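PDB 1O5Z: folylpolyglutamate synthase/dihydrofolate synthase from Thermotoga maritima, which probably adds glutamate to dihydropteroate and to tetrahydrofolyl polyglutamates at the expense of ATP, with magnesium as cofactor, in folate biosynthesis. Local coordinates for residues Ser83-Pro87 with Phe133-Thr137; Arg95-Asn99 with Met139-Phe144; Pro33-Ser39 with Arg161-Val167. All blocks are in the same frame, centred on the assembly; numbering follows the deposited sequence.

Contact 1. Residues Ser83-Pro87 with Phe133-Thr137; sequences SYYSP and FEVVT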
ATOM      1  N   SER A  83      -2.079  -0.478 -12.622  1.00 44.61           N
ATOM      2  CA  SER A  83      -1.427  -0.174 -11.374  1.00 44.34           C
ATOM      3  C   SER A  83      -1.294  -1.468 -10.577  1.00 43.44           C
ATOM      4  O   SER A  83      -2.146  -2.356 -10.610  1.00 42.02           O
ATOM      5  CB  SER A  83      -2.176   0.932 -10.593  1.00 45.15           C
ATOM      6  OG  SER A  83      -3.538   0.607 -10.374  1.00 46.40           O
ATOM      7  N   TYR A  84      -0.148  -1.555  -9.915  1.00 44.69           N
ATOM      8  CA  TYR A  84       0.339  -2.781  -9.275  1.00 44.79           C
ATOM      9  C   TYR A  84       0.695  -2.515  -7.816  1.00 43.96           C
ATOM     10  O   TYR A  84       1.550  -1.695  -7.563  1.00 42.43           O
ATOM     11  CB  TYR A  84       1.539  -3.354 -10.029  1.00 44.59           C
ATOM     12  CG  TYR A  84       1.945  -4.655  -9.462  1.00 44.06           C
ATOM     13  CD1 TYR A  84       1.036  -5.688  -9.340  1.00 45.63           C
ATOM     14  CD2 TYR A  84       3.221  -4.858  -8.987  1.00 47.17           C
ATOM     15  CE1 TYR A  84       1.405  -6.910  -8.790  1.00 44.27           C
ATOM     16  CE2 TYR A  84       3.595  -6.061  -8.422  1.00 45.61           C
ATOM     17  CZ  TYR A  84       2.693  -7.082  -8.330  1.00 44.79           C
ATOM     18  OH  TYR A  84       3.084  -8.273  -7.745  1.00 46.60           O
ATOM     19  N   TYR A  85      -0.014  -3.189  -6.899  1.00 43.58           N
ATOM     20  CA  TYR A  85       0.208  -3.016  -5.478  1.00 44.99           C
ATOM     21  C   TYR A  85       0.511  -4.326  -4.788  1.00 44.09           C
ATOM     22  O   TYR A  85       0.278  -5.391  -5.329  1.00 43.93           O
ATOM     23  CB  TYR A  85      -0.998  -2.372  -4.812  1.00 44.96           C
ATOM     24  CG  TYR A  85      -1.480  -1.095  -5.473  1.00 46.71           C
ATOM     25  CD1 TYR A  85      -2.289  -1.136  -6.601  1.00 47.52           C
ATOM     26  CD2 TYR A  85      -1.150   0.156  -4.958  1.00 47.07           C
ATOM     27  CE1 TYR A  85      -2.767   0.043  -7.177  1.00 48.92           C
ATOM     28  CE2 TYR A  85      -1.612   1.330  -5.554  1.00 49.08           C
ATOM     29  CZ  TYR A  85      -2.411   1.264  -6.654  1.00 47.47           C
ATOM     30  OH  TYR A  85      -2.861   2.417  -7.243  1.00 47.00           O
ATOM     31  N   SER A  86       1.031  -4.192  -3.580  1.00 44.58           N
ATOM     32  CA  SER A  86       1.268  -5.310  -2.645  1.00 45.71           C
ATOM     33  C   SER A  86       1.355  -4.720  -1.249  1.00 45.53           C
ATOM     34  O   SER A  86       1.840  -3.608  -1.101  1.00 46.43           O
ATOM     35  CB  SER A  86       2.570  -6.066  -2.912  1.00 45.21           C
ATOM     36  OG  SER A  86       3.677  -5.161  -3.000  1.00 47.75           O
ATOM     37  N   PRO A  87       0.877  -5.430  -0.242  1.00 45.12           N
ATOM     38  CA  PRO A  87       0.225  -6.719  -0.414  1.00 46.03           C
ATOM     39  C   PRO A  87      -1.265  -6.415  -0.694  1.00 46.14           C
ATOM     40  O   PRO A  87      -1.541  -5.518  -1.465  1.00 48.00           O
ATOM     41  CB  PRO A  87       0.499  -7.407   0.918  1.00 45.68           C
ATOM     42  CG  PRO A  87       0.525  -6.209   1.915  1.00 46.51           C
ATOM     43  CD  PRO A  87       0.899  -4.996   1.154  1.00 45.76           C
ATOM     44  N   PHE A 133       5.482 -13.731  -5.314  1.00 45.95           N
ATOM     45  CA  PHE A 133       5.516 -12.330  -5.767  1.00 45.07           C
ATOM     46  C   PHE A 133       5.986 -12.212  -7.205  1.00 44.84           C
ATOM     47  O   PHE A 133       5.529 -11.385  -7.972  1.00 46.27           O
ATOM     48  CB  PHE A 133       6.406 -11.482  -4.851  1.00 44.95           C
ATOM     49  CG  PHE A 133       6.272 -10.003  -5.112  1.00 46.52           C
ATOM     50  CD1 PHE A 133       5.071  -9.352  -4.856  1.00 45.11           C
ATOM     51  CD2 PHE A 133       7.305  -9.285  -5.683  1.00 46.11           C
ATOM     52  CE1 PHE A 133       4.937  -8.000  -5.128  1.00 47.42           C
ATOM     53  CE2 PHE A 133       7.158  -7.936  -5.987  1.00 46.84           C
ATOM     54  CZ  PHE A 133       5.987  -7.297  -5.710  1.00 45.44           C
ATOM     55  N   GLU A 134       6.921 -13.051  -7.587  1.00 44.98           N
ATOM     56  CA  GLU A 134       7.338 -13.101  -8.962  1.00 44.53           C
ATOM     57  C   GLU A 134       6.182 -13.449  -9.860  1.00 43.94           C
ATOM     58  O   GLU A 134       5.964 -12.798 -10.875  1.00 43.99           O
ATOM     59  CB  GLU A 134       8.491 -14.090  -9.122  1.00 45.16           C
ATOM     60  CG  GLU A 134       9.753 -13.473  -8.487  1.00 44.60           C
ATOM     61  CD  GLU A 134      10.912 -14.412  -8.355  1.00 44.98           C
ATOM     62  OE1 GLU A 134      10.777 -15.648  -8.637  1.00 42.08           O
ATOM     63  OE2 GLU A 134      11.956 -13.883  -7.926  1.00 45.10           O
ATOM     64  N   VAL A 135       5.418 -14.470  -9.487  1.00 43.12           N
ATOM     65  CA  VAL A 135       4.295 -14.881 -10.337  1.00 42.01           C
ATOM     66  C   VAL A 135       3.233 -13.759 -10.447  1.00 42.79           C
ATOM     67  O   VAL A 135       2.773 -13.423 -11.521  1.00 40.52           O
ATOM     68  CB  VAL A 135       3.669 -16.164  -9.821  1.00 41.54           C
ATOM     69  CG1 VAL A 135       2.400 -16.490 -10.638  1.00 42.20           C
ATOM     70  CG2 VAL A 135       4.635 -17.283  -9.983  1.00 40.00           C
ATOM     71  N   VAL A 136       2.871 -13.182  -9.304  1.00 43.73           N
ATOM     72  CA  VAL A 136       1.838 -12.160  -9.275  1.00 44.30           C
ATOM     73  C   VAL A 136       2.284 -10.934 -10.094  1.00 45.82           C
ATOM     74  O   VAL A 136       1.509 -10.321 -10.837  1.00 47.04           O
ATOM     75  CB  VAL A 136       1.484 -11.766  -7.830  1.00 44.18           C
ATOM     76  CG1 VAL A 136       0.419 -10.641  -7.829  1.00 45.41           C
ATOM     77  CG2 VAL A 136       0.992 -12.942  -7.103  1.00 42.20           C
ATOM     78  N   THR A 137       3.544 -10.578  -9.947  1.00 45.94           N
ATOM     79  CA  THR A 137       4.073  -9.443 -10.675  1.00 46.72           C
ATOM     80  C   THR A 137       4.012  -9.683 -12.161  1.00 46.27           C
ATOM     81  O   THR A 137       3.656  -8.801 -12.919  1.00 46.80           O
ATOM     82  CB  THR A 137       5.526  -9.155 -10.226  1.00 47.04           C
ATOM     83  OG1 THR A 137       5.533  -8.852  -8.826  1.00 45.06           O
ATOM     84  CG2 THR A 137       6.064  -7.910 -10.916  1.00 47.97           C
TER
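The end of strand 81-84 and the loop after it pass alongside one turn of helix 132-146 in the opposite chain sense: the CA atoms of Tyr84 and Thr137 lie 7.8 Å apart, those of Ser86 and Phe133 8.8 Å. Tyr84 spans most of this gap. Its ring meets Val136 CG1 at the edge, 4.0 Å from Tyr84 CE1, and lies obliquely beside the Phe133 ring, with Tyr84 CE2 3.8 Å from Phe133 CZ. Ser86 OG comes within 3.8 Å of Phe133 CE1 and is also hydrogen-bonded to a bound molecule of unknown identity. Tyr85 points away and packs on Ala67 of helix 63-77, so successive residues face the two helical layers of a P-loop NTPase-like Mur ligase middle domain. Tyr84 OH reaches 2.7 Å from Thr137 OG1, probably as a hydrogen bond, while Thr137 OG1 donates to Phe133 O (2.7 Å) one turn back. The buried phenol can thus keep a polar partner within otherwise apolar packing, because Thr137 OG1, having given its own proton to a helix carbonyl, can still accept one.

Contact 2. Residues Arg95-Asn99 with Met139-Phe144; sequences RIRLN and MAFLYF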
ATOM      1  N   ARG A  95      -4.375  -5.948  -5.887  1.00 43.69           N
ATOM      2  CA  ARG A  95      -2.977  -5.910  -6.304  1.00 44.20           C
ATOM      3  C   ARG A  95      -2.826  -5.480  -7.737  1.00 44.34           C
ATOM      4  O   ARG A  95      -1.802  -4.978  -8.091  1.00 44.25           O
ATOM      5  CB  ARG A  95      -2.299  -7.293  -6.118  1.00 43.85           C
ATOM      6  CG  ARG A  95      -2.143  -7.740  -4.697  1.00 42.66           C
ATOM      7  CD  ARG A  95      -1.805  -9.166  -4.558  1.00 45.48           C
ATOM      8  NE  ARG A  95      -1.693  -9.536  -3.159  1.00 47.99           N
ATOM      9  CZ  ARG A  95      -0.545  -9.600  -2.472  1.00 49.70           C
ATOM     10  NH1 ARG A  95      -0.589  -9.942  -1.185  1.00 46.22           N
ATOM     11  NH2 ARG A  95       0.645  -9.366  -3.054  1.00 51.05           N
ATOM     12  N   ILE A  96      -3.851  -5.717  -8.559  1.00 45.81           N
ATOM     13  CA  ILE A  96      -3.780  -5.465 -10.017  1.00 45.92           C
ATOM     14  C   ILE A  96      -5.037  -4.744 -10.491  1.00 45.27           C
ATOM     15  O   ILE A  96      -6.137  -5.230 -10.326  1.00 44.55           O
ATOM     16  CB  ILE A  96      -3.634  -6.791 -10.775  1.00 45.97           C
ATOM     17  CG1 ILE A  96      -2.478  -7.619 -10.191  1.00 46.43           C
ATOM     18  CG2 ILE A  96      -3.395  -6.547 -12.224  1.00 46.10           C
ATOM     19  CD1 ILE A  96      -2.362  -8.973 -10.820  1.00 47.57           C
ATOM     20  N   ARG A  97      -4.839  -3.581 -11.094  1.00 45.27           N
ATOM     21  CA  ARG A  97      -5.920  -2.700 -11.432  1.00 43.83           C
ATOM     22  C   ARG A  97      -5.750  -2.146 -12.819  1.00 44.18           C
ATOM     23  O   ARG A  97      -4.646  -2.028 -13.321  1.00 44.37           O
ATOM     24  CB  ARG A  97      -5.997  -1.565 -10.431  1.00 43.50           C
ATOM     25  CG  ARG A  97      -5.850  -2.023  -9.069  1.00 42.29           C
ATOM     26  CD  ARG A  97      -6.214  -0.974  -8.054  1.00 45.61           C
ATOM     27  NE  ARG A  97      -5.820  -1.432  -6.730  1.00 45.87           N
ATOM     28  CZ  ARG A  97      -5.820  -0.691  -5.649  1.00 48.04           C
ATOM     29  NH1 ARG A  97      -6.234   0.577  -5.684  1.00 48.42           N
ATOM     30  NH2 ARG A  97      -5.450  -1.245  -4.501  1.00 47.75           N
ATOM     31  N   LEU A  98      -6.890  -1.893 -13.435  1.00 43.78           N
ATOM     32  CA  LEU A  98      -7.015  -1.202 -14.703  1.00 44.17           C
ATOM     33  C   LEU A  98      -7.908   0.003 -14.411  1.00 43.76           C
ATOM     34  O   LEU A  98      -9.066  -0.140 -13.993  1.00 41.22           O
ATOM     35  CB  LEU A  98      -7.680  -2.086 -15.746  1.00 43.73           C
ATOM     36  CG  LEU A  98      -7.925  -1.518 -17.142  1.00 44.52           C
ATOM     37  CD1 LEU A  98      -6.636  -1.106 -17.816  1.00 45.49           C
ATOM     38  CD2 LEU A  98      -8.650  -2.605 -17.929  1.00 45.25           C
ATOM     39  N   ASN A  99      -7.310   1.172 -14.574  1.00 43.72           N
ATOM     40  CA  ASN A  99      -7.981   2.408 -14.357  1.00 44.58           C
ATOM     41  C   ASN A  99      -8.545   2.382 -12.958  1.00 44.75           C
ATOM     42  O   ASN A  99      -9.624   2.850 -12.702  1.00 44.74           O
ATOM     43  CB  ASN A  99      -9.027   2.618 -15.443  1.00 44.28           C
ATOM     44  CG  ASN A  99      -8.388   2.727 -16.844  1.00 45.80           C
ATOM     45  OD1 ASN A  99      -7.250   3.142 -16.945  1.00 48.38           O
ATOM     46  ND2 ASN A  99      -9.144   2.418 -17.904  1.00 42.43           N
ATOM     47  N   MET A 139       2.001 -11.717 -13.639  1.00 46.85           N
ATOM     48  CA  MET A 139       0.586 -11.651 -13.931  1.00 49.00           C
ATOM     49  C   MET A 139       0.139 -10.222 -14.193  1.00 46.87           C
ATOM     50  O   MET A 139      -0.550  -9.960 -15.144  1.00 46.22           O
ATOM     51  CB  MET A 139      -0.211 -12.163 -12.764  1.00 49.14           C
ATOM     52  CG  MET A 139      -0.211 -13.673 -12.594  1.00 52.64           C
ATOM     53  SD  MET A 139      -1.344 -14.190 -11.228  1.00 58.02           S
ATOM     54  CE  MET A 139      -2.728 -13.014 -11.492  1.00 50.89           C
ATOM     55  N   ALA A 140       0.525  -9.288 -13.324  1.00 46.53           N
ATOM     56  CA  ALA A 140       0.195  -7.902 -13.546  1.00 45.69           C
ATOM     57  C   ALA A 140       0.766  -7.417 -14.850  1.00 45.33           C
ATOM     58  O   ALA A 140       0.061  -6.847 -15.640  1.00 45.93           O
ATOM     59  CB  ALA A 140       0.693  -7.079 -12.418  1.00 46.51           C
ATOM     60  N   PHE A 141       2.050  -7.662 -15.091  1.00 46.32           N
ATOM     61  CA  PHE A 141       2.693  -7.205 -16.331  1.00 46.60           C
ATOM     62  C   PHE A 141       1.999  -7.724 -17.565  1.00 45.64           C
ATOM     63  O   PHE A 141       1.815  -7.009 -18.536  1.00 45.61           O
ATOM     64  CB  PHE A 141       4.148  -7.625 -16.401  1.00 46.94           C
ATOM     65  CG  PHE A 141       5.073  -6.788 -15.579  1.00 47.05           C
ATOM     66  CD1 PHE A 141       6.030  -7.394 -14.781  1.00 48.14           C
ATOM     67  CD2 PHE A 141       5.054  -5.396 -15.658  1.00 47.03           C
ATOM     68  CE1 PHE A 141       6.929  -6.621 -13.983  1.00 48.26           C
ATOM     69  CE2 PHE A 141       5.957  -4.637 -14.908  1.00 47.78           C
ATOM     70  CZ  PHE A 141       6.906  -5.265 -14.070  1.00 47.55           C
ATOM     71  N   LEU A 142       1.639  -8.991 -17.525  1.00 45.85           N
ATOM     72  CA  LEU A 142       0.952  -9.630 -18.647  1.00 44.96           C
ATOM     73  C   LEU A 142      -0.441  -9.011 -18.837  1.00 45.56           C
ATOM     74  O   LEU A 142      -0.870  -8.708 -19.935  1.00 44.63           O
ATOM     75  CB  LEU A 142       0.825 -11.135 -18.348  1.00 45.21           C
ATOM     76  CG  LEU A 142       0.291 -11.986 -19.480  1.00 43.36           C
ATOM     77  CD1 LEU A 142       1.041 -11.682 -20.727  1.00 43.25           C
ATOM     78  CD2 LEU A 142       0.329 -13.488 -19.151  1.00 44.29           C
ATOM     79  N   TYR A 143      -1.142  -8.815 -17.728  1.00 45.34           N
ATOM     80  CA  TYR A 143      -2.473  -8.251 -17.761  1.00 45.27           C
ATOM     81  C   TYR A 143      -2.442  -6.839 -18.382  1.00 45.12           C
ATOM     82  O   TYR A 143      -3.227  -6.529 -19.245  1.00 44.09           O
ATOM     83  CB  TYR A 143      -3.006  -8.224 -16.344  1.00 44.87           C
ATOM     84  CG  TYR A 143      -4.318  -7.559 -16.156  1.00 45.52           C
ATOM     85  CD1 TYR A 143      -5.487  -8.190 -16.517  1.00 45.13           C
ATOM     86  CD2 TYR A 143      -4.407  -6.322 -15.512  1.00 47.54           C
ATOM     87  CE1 TYR A 143      -6.701  -7.609 -16.299  1.00 47.07           C
ATOM     88  CE2 TYR A 143      -5.614  -5.734 -15.279  1.00 46.77           C
ATOM     89  CZ  TYR A 143      -6.766  -6.390 -15.655  1.00 46.15           C
ATOM     90  OH  TYR A 143      -7.987  -5.828 -15.437  1.00 45.49           O
ATOM     91  N   PHE A 144      -1.511  -6.011 -17.927  1.00 45.38           N
ATOM     92  CA  PHE A 144      -1.336  -4.698 -18.465  1.00 45.37           C
ATOM     93  C   PHE A 144      -1.082  -4.742 -19.934  1.00 45.20           C
ATOM     94  O   PHE A 144      -1.566  -3.880 -20.638  1.00 46.07           O
ATOM     95  CB  PHE A 144      -0.184  -3.969 -17.766  1.00 45.51           C
ATOM     96  CG  PHE A 144      -0.362  -3.827 -16.299  1.00 46.58           C
ATOM     97  CD1 PHE A 144      -1.633  -3.760 -15.721  1.00 46.73           C
ATOM     98  CD2 PHE A 144       0.741  -3.737 -15.472  1.00 48.36           C
ATOM     99  CE1 PHE A 144      -1.801  -3.634 -14.343  1.00 46.45           C
ATOM    100  CE2 PHE A 144       0.584  -3.599 -14.096  1.00 49.22           C
ATOM    101  CZ  PHE A 144      -0.717  -3.542 -13.532  1.00 48.76           C
TER
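Ile96 lies over Ala140 and Met139 of helix 132-146, its CG1 resting 3.9 Å from Ala140 CB and its CD1 4.1 Å from Met139 CE. Its CG2 touches both aromatic residues of the next turn, 3.4 Å from Tyr143 CD2 and 3.9 Å from Phe144 CE1. Small Ala140 lets the backbones close in here: the CA atoms of Ile96 and Ala140 are 5.8 Å apart, against 7.7 Å for Leu98 and Phe144. Strand 96-98 and the helical segment run nearly parallel, their axes 14° apart and 9.0 Å from each other. This is helix-on-sheet packing in the Mur ligase middle domain, near one margin of its central sheet, where strand 96-98 lies antiparallel between strands 81-84 and 101-102. Leu98 extends the apolar surface, with Leu98 CB 4.2 Å from Tyr143 CE2, and Arg97 O approaches Phe144 CE1 to 3.4 Å. The Arg97 side chain leaves by the other side of the strand, where it makes a hydrogen bond to the Glu94 carbonyl, a salt bridge with Glu100 and a cation-pi contact with Tyr85. Met139 and Tyr143 also pack against helix 105-122, on Met115 and on Asp107 and Ile111 respectively.

Contact 3. Residues Pro33-Ser39 with Arg161-Val167; sequences PGLERIS and RLDATNV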
ATOM      1  N   PRO A  33      17.417 -14.420  -3.383  1.00 46.81           N
ATOM      2  CA  PRO A  33      17.092 -13.164  -4.025  1.00 45.44           C
ATOM      3  C   PRO A  33      17.707 -13.067  -5.437  1.00 44.20           C
ATOM      4  O   PRO A  33      18.649 -13.779  -5.741  1.00 44.11           O
ATOM      5  CB  PRO A  33      17.670 -12.127  -3.078  1.00 45.67           C
ATOM      6  CG  PRO A  33      18.230 -12.907  -1.943  1.00 47.36           C
ATOM      7  CD  PRO A  33      18.536 -14.285  -2.444  1.00 47.14           C
ATOM      8  N   GLY A  34      17.156 -12.204  -6.283  1.00 42.47           N
ATOM      9  CA  GLY A  34      17.644 -12.000  -7.634  1.00 41.76           C
ATOM     10  C   GLY A  34      16.537 -11.579  -8.577  1.00 41.48           C
ATOM     11  O   GLY A  34      15.369 -11.698  -8.248  1.00 39.63           O
ATOM     12  N   LEU A  35      16.933 -11.081  -9.754  1.00 42.23           N
ATOM     13  CA  LEU A  35      16.011 -10.777 -10.858  1.00 43.10           C
ATOM     14  C   LEU A  35      15.999 -11.876 -11.960  1.00 43.60           C
ATOM     15  O   LEU A  35      15.320 -11.731 -12.982  1.00 43.49           O
ATOM     16  CB  LEU A  35      16.363  -9.444 -11.489  1.00 42.76           C
ATOM     17  CG  LEU A  35      16.171  -8.237 -10.580  1.00 43.84           C
ATOM     18  CD1 LEU A  35      16.573  -7.009 -11.329  1.00 45.80           C
ATOM     19  CD2 LEU A  35      14.797  -8.095 -10.113  1.00 43.42           C
ATOM     20  N   GLU A  36      16.699 -12.977 -11.713  1.00 43.54           N
ATOM     21  CA  GLU A  36      16.895 -14.009 -12.712  1.00 43.39           C
ATOM     22  C   GLU A  36      15.629 -14.765 -13.003  1.00 42.78           C
ATOM     23  O   GLU A  36      15.275 -14.921 -14.170  1.00 42.97           O
ATOM     24  CB  GLU A  36      17.985 -14.990 -12.297  1.00 43.81           C
ATOM     25  CG  GLU A  36      19.379 -14.412 -12.365  1.00 44.61           C
ATOM     26  CD  GLU A  36      19.678 -13.530 -11.171  1.00 46.95           C
ATOM     27  OE1 GLU A  36      19.378 -13.969 -10.043  1.00 46.87           O
ATOM     28  OE2 GLU A  36      20.205 -12.420 -11.376  1.00 47.50           O
ATOM     29  N   ARG A  37      14.928 -15.211 -11.971  1.00 42.27           N
ATOM     30  CA  ARG A  37      13.653 -15.920 -12.210  1.00 41.87           C
ATOM     31  C   ARG A  37      12.555 -15.051 -12.830  1.00 42.23           C
ATOM     32  O   ARG A  37      11.810 -15.519 -13.673  1.00 41.74           O
ATOM     33  CB  ARG A  37      13.138 -16.567 -10.938  1.00 41.88           C
ATOM     34  CG  ARG A  37      14.045 -17.621 -10.336  1.00 40.27           C
ATOM     35  CD  ARG A  37      13.452 -18.196  -9.041  1.00 42.45           C
ATOM     36  NE  ARG A  37      13.255 -17.098  -8.104  1.00 41.57           N
ATOM     37  CZ  ARG A  37      14.171 -16.626  -7.240  1.00 42.82           C
ATOM     38  NH1 ARG A  37      13.875 -15.566  -6.496  1.00 44.32           N
ATOM     39  NH2 ARG A  37      15.337 -17.221  -7.046  1.00 44.71           N
ATOM     40  N   ILE A  38      12.451 -13.790 -12.422  1.00 42.52           N
ATOM     41  CA  ILE A  38      11.396 -12.905 -12.928  1.00 42.65           C
ATOM     42  C   ILE A  38      11.716 -12.510 -14.381  1.00 42.40           C
ATOM     43  O   ILE A  38      10.835 -12.420 -15.217  1.00 42.09           O
ATOM     44  CB  ILE A  38      11.201 -11.630 -12.013  1.00 42.97           C
ATOM     45  CG1 ILE A  38      10.053 -10.734 -12.541  1.00 42.74           C
ATOM     46  CG2 ILE A  38      12.497 -10.798 -11.924  1.00 42.26           C
ATOM     47  CD1 ILE A  38       8.685 -11.388 -12.578  1.00 44.23           C
ATOM     48  N   SER A  39      12.981 -12.255 -14.664  1.00 42.59           N
ATOM     49  CA  SER A  39      13.402 -11.957 -16.024  1.00 43.14           C
ATOM     50  C   SER A  39      13.107 -13.126 -16.996  1.00 43.47           C
ATOM     51  O   SER A  39      12.611 -12.913 -18.102  1.00 43.79           O
ATOM     52  CB  SER A  39      14.875 -11.605 -16.049  1.00 43.55           C
ATOM     53  OG  SER A  39      15.119 -10.486 -15.236  1.00 44.36           O
ATOM     54  N   ARG A 161      16.186  -3.099  -5.340  1.00 46.38           N
ATOM     55  CA  ARG A 161      17.243  -3.616  -6.180  1.00 46.59           C
ATOM     56  C   ARG A 161      16.857  -4.972  -6.856  1.00 45.47           C
ATOM     57  O   ARG A 161      16.992  -5.129  -8.053  1.00 43.20           O
ATOM     58  CB  ARG A 161      18.529  -3.675  -5.369  1.00 46.50           C
ATOM     59  CG  ARG A 161      19.802  -3.916  -6.179  1.00 49.37           C
ATOM     60  CD  ARG A 161      21.082  -3.563  -5.430  1.00 50.03           C
ATOM     61  NE  ARG A 161      21.234  -2.094  -5.172  1.00 54.57           N
ATOM     62  CZ  ARG A 161      21.675  -1.169  -6.062  1.00 54.15           C
ATOM     63  NH1 ARG A 161      22.004  -1.526  -7.296  1.00 55.74           N
ATOM     64  NH2 ARG A 161      21.810   0.117  -5.718  1.00 53.75           N
ATOM     65  N   LEU A 162      16.318  -5.895  -6.082  1.00 45.55           N
ATOM     66  CA  LEU A 162      16.057  -7.268  -6.555  1.00 45.95           C
ATOM     67  C   LEU A 162      14.580  -7.624  -6.465  1.00 46.00           C
ATOM     68  O   LEU A 162      14.210  -8.816  -6.460  1.00 46.03           O
ATOM     69  CB  LEU A 162      16.839  -8.291  -5.741  1.00 44.99           C
ATOM     70  CG  LEU A 162      18.322  -8.069  -5.717  1.00 44.71           C
ATOM     71  CD1 LEU A 162      18.986  -9.242  -4.962  1.00 40.88           C
ATOM     72  CD2 LEU A 162      18.868  -7.888  -7.170  1.00 45.99           C
ATOM     73  N   ASP A 163      13.768  -6.578  -6.369  1.00 45.93           N
ATOM     74  CA  ASP A 163      12.348  -6.701  -6.392  1.00 46.73           C
ATOM     75  C   ASP A 163      11.875  -7.096  -7.773  1.00 47.28           C
ATOM     76  O   ASP A 163      12.374  -6.596  -8.766  1.00 47.31           O
ATOM     77  CB  ASP A 163      11.670  -5.393  -5.996  1.00 46.56           C
ATOM     78  CG  ASP A 163      10.202  -5.574  -5.755  1.00 47.17           C
ATOM     79  OD1 ASP A 163       9.821  -6.250  -4.771  1.00 45.78           O
ATOM     80  OD2 ASP A 163       9.346  -5.133  -6.526  1.00 49.56           O
ATOM     81  N   ALA A 164      10.872  -7.966  -7.819  1.00 47.26           N
ATOM     82  CA  ALA A 164      10.332  -8.436  -9.066  1.00 47.46           C
ATOM     83  C   ALA A 164       9.916  -7.328 -10.015  1.00 47.32           C
ATOM     84  O   ALA A 164      10.011  -7.489 -11.220  1.00 47.86           O
ATOM     85  CB  ALA A 164       9.147  -9.367  -8.798  1.00 47.84           C
ATOM     86  N   THR A 165       9.442  -6.205  -9.487  1.00 46.87           N
ATOM     87  CA  THR A 165       9.058  -5.070 -10.309  1.00 46.56           C
ATOM     88  C   THR A 165      10.224  -4.356 -10.973  1.00 46.81           C
ATOM     89  O   THR A 165      10.016  -3.507 -11.854  1.00 47.48           O
ATOM     90  CB  THR A 165       8.293  -3.973  -9.462  1.00 47.32           C
ATOM     91  OG1 THR A 165       9.118  -3.523  -8.388  1.00 44.79           O
ATOM     92  CG2 THR A 165       7.019  -4.502  -8.787  1.00 45.37           C
ATOM     93  N   ASN A 166      11.441  -4.612 -10.509  1.00 46.92           N
ATOM     94  CA  ASN A 166      12.615  -3.828 -10.933  1.00 46.81           C
ATOM     95  C   ASN A 166      13.199  -4.229 -12.302  1.00 47.62           C
ATOM     96  O   ASN A 166      14.317  -3.852 -12.658  1.00 48.39           O
ATOM     97  CB  ASN A 166      13.707  -3.918  -9.862  1.00 46.84           C
ATOM     98  CG  ASN A 166      14.710  -2.834  -9.999  1.00 45.77           C
ATOM     99  OD1 ASN A 166      14.350  -1.685 -10.343  1.00 45.88           O
ATOM    100  ND2 ASN A 166      15.989  -3.172  -9.784  1.00 42.05           N
ATOM    101  N   VAL A 167      12.431  -5.008 -13.052  1.00 48.13           N
ATOM    102  CA  VAL A 167      12.741  -5.347 -14.417  1.00 48.44           C
ATOM    103  C   VAL A 167      12.388  -4.213 -15.374  1.00 50.11           C
ATOM    104  O   VAL A 167      12.692  -4.282 -16.560  1.00 49.95           O
ATOM    105  CB  VAL A 167      12.045  -6.653 -14.811  1.00 48.06           C
ATOM    106  CG1 VAL A 167      12.585  -7.789 -13.955  1.00 48.08           C
ATOM    107  CG2 VAL A 167      10.550  -6.579 -14.672  1.00 46.55           C
TER
HETATM  108  O   HOH W   1      14.711 -11.112  -5.111  1.00 26.93           O
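A water molecule bridges the two backbones, accepting from Gly34 N at 2.9 Å and lying 2.7 Å from Leu162 O, to which it is hydrogen-bonded. Gly34 and Leu162 are the closest CA pair here, 5.1 Å apart. Gly34 has phi/psi of 151°/166°, at which a CB would jam against the Pro33 carbonyl and also clash with Glu36 OE1. The direct contacts are mainly apolar. Leu35, at the N-cap position of helix 36-44, inserts its side chain into the bend of the loop: Leu35 CD2 lies 3.2 Å from Asp163 O and Leu35 CD1 3.8 Å from Arg161 O. One turn on, Ile38 CG1 packs 4.1 Å from Ala164 CB and Ile38 CG2 3.6 Å from Val167 CG1. At the outer edge, Pro33 CB touches Leu162 CD1 at 3.7 Å. The loop, part of a signature sequence of folylpolyglutamate synthases, is braced from within. Asp163 OD2 accepts from Thr165 N (3.2 Å) in an Asx turn and from Thr165 OG1 at a very short 2.5 Å, while Asn166 ND2 donates to Arg161 O (2.8 Å). Asp163 is also bound to the backbone of Gly157 and Leu158, and Thr165 to His56. The loop's polar side chains are therefore largely engaged on its own side, leaving aliphatic groups and one water to join it to the start of helix 36-44.

Overall arrangement
From the N terminus the chain first supplies 33-39, whose partner 161-167 comes 122 residues later; contact 3 thus closes a long loop that encloses the other two contacts. Within it, strands 81-84 and 96-98 follow one another and then meet successive turns of helix 132-146, so contacts 1 and 2 cross along the chain. The two strands are antiparallel neighbours, joined by backbone hydrogen bonds, and Tyr84 touches Ala140 between the contacts. Helix 132-146 thus lies against the sheet through contacts 1 and 2, and also touches both segments that contact 3 joins: Glu134 forms a salt bridge with Arg37 of helix 36-44, while Phe133 packs on Ala164 and Phe141 on Val167 of the 161-167 loop.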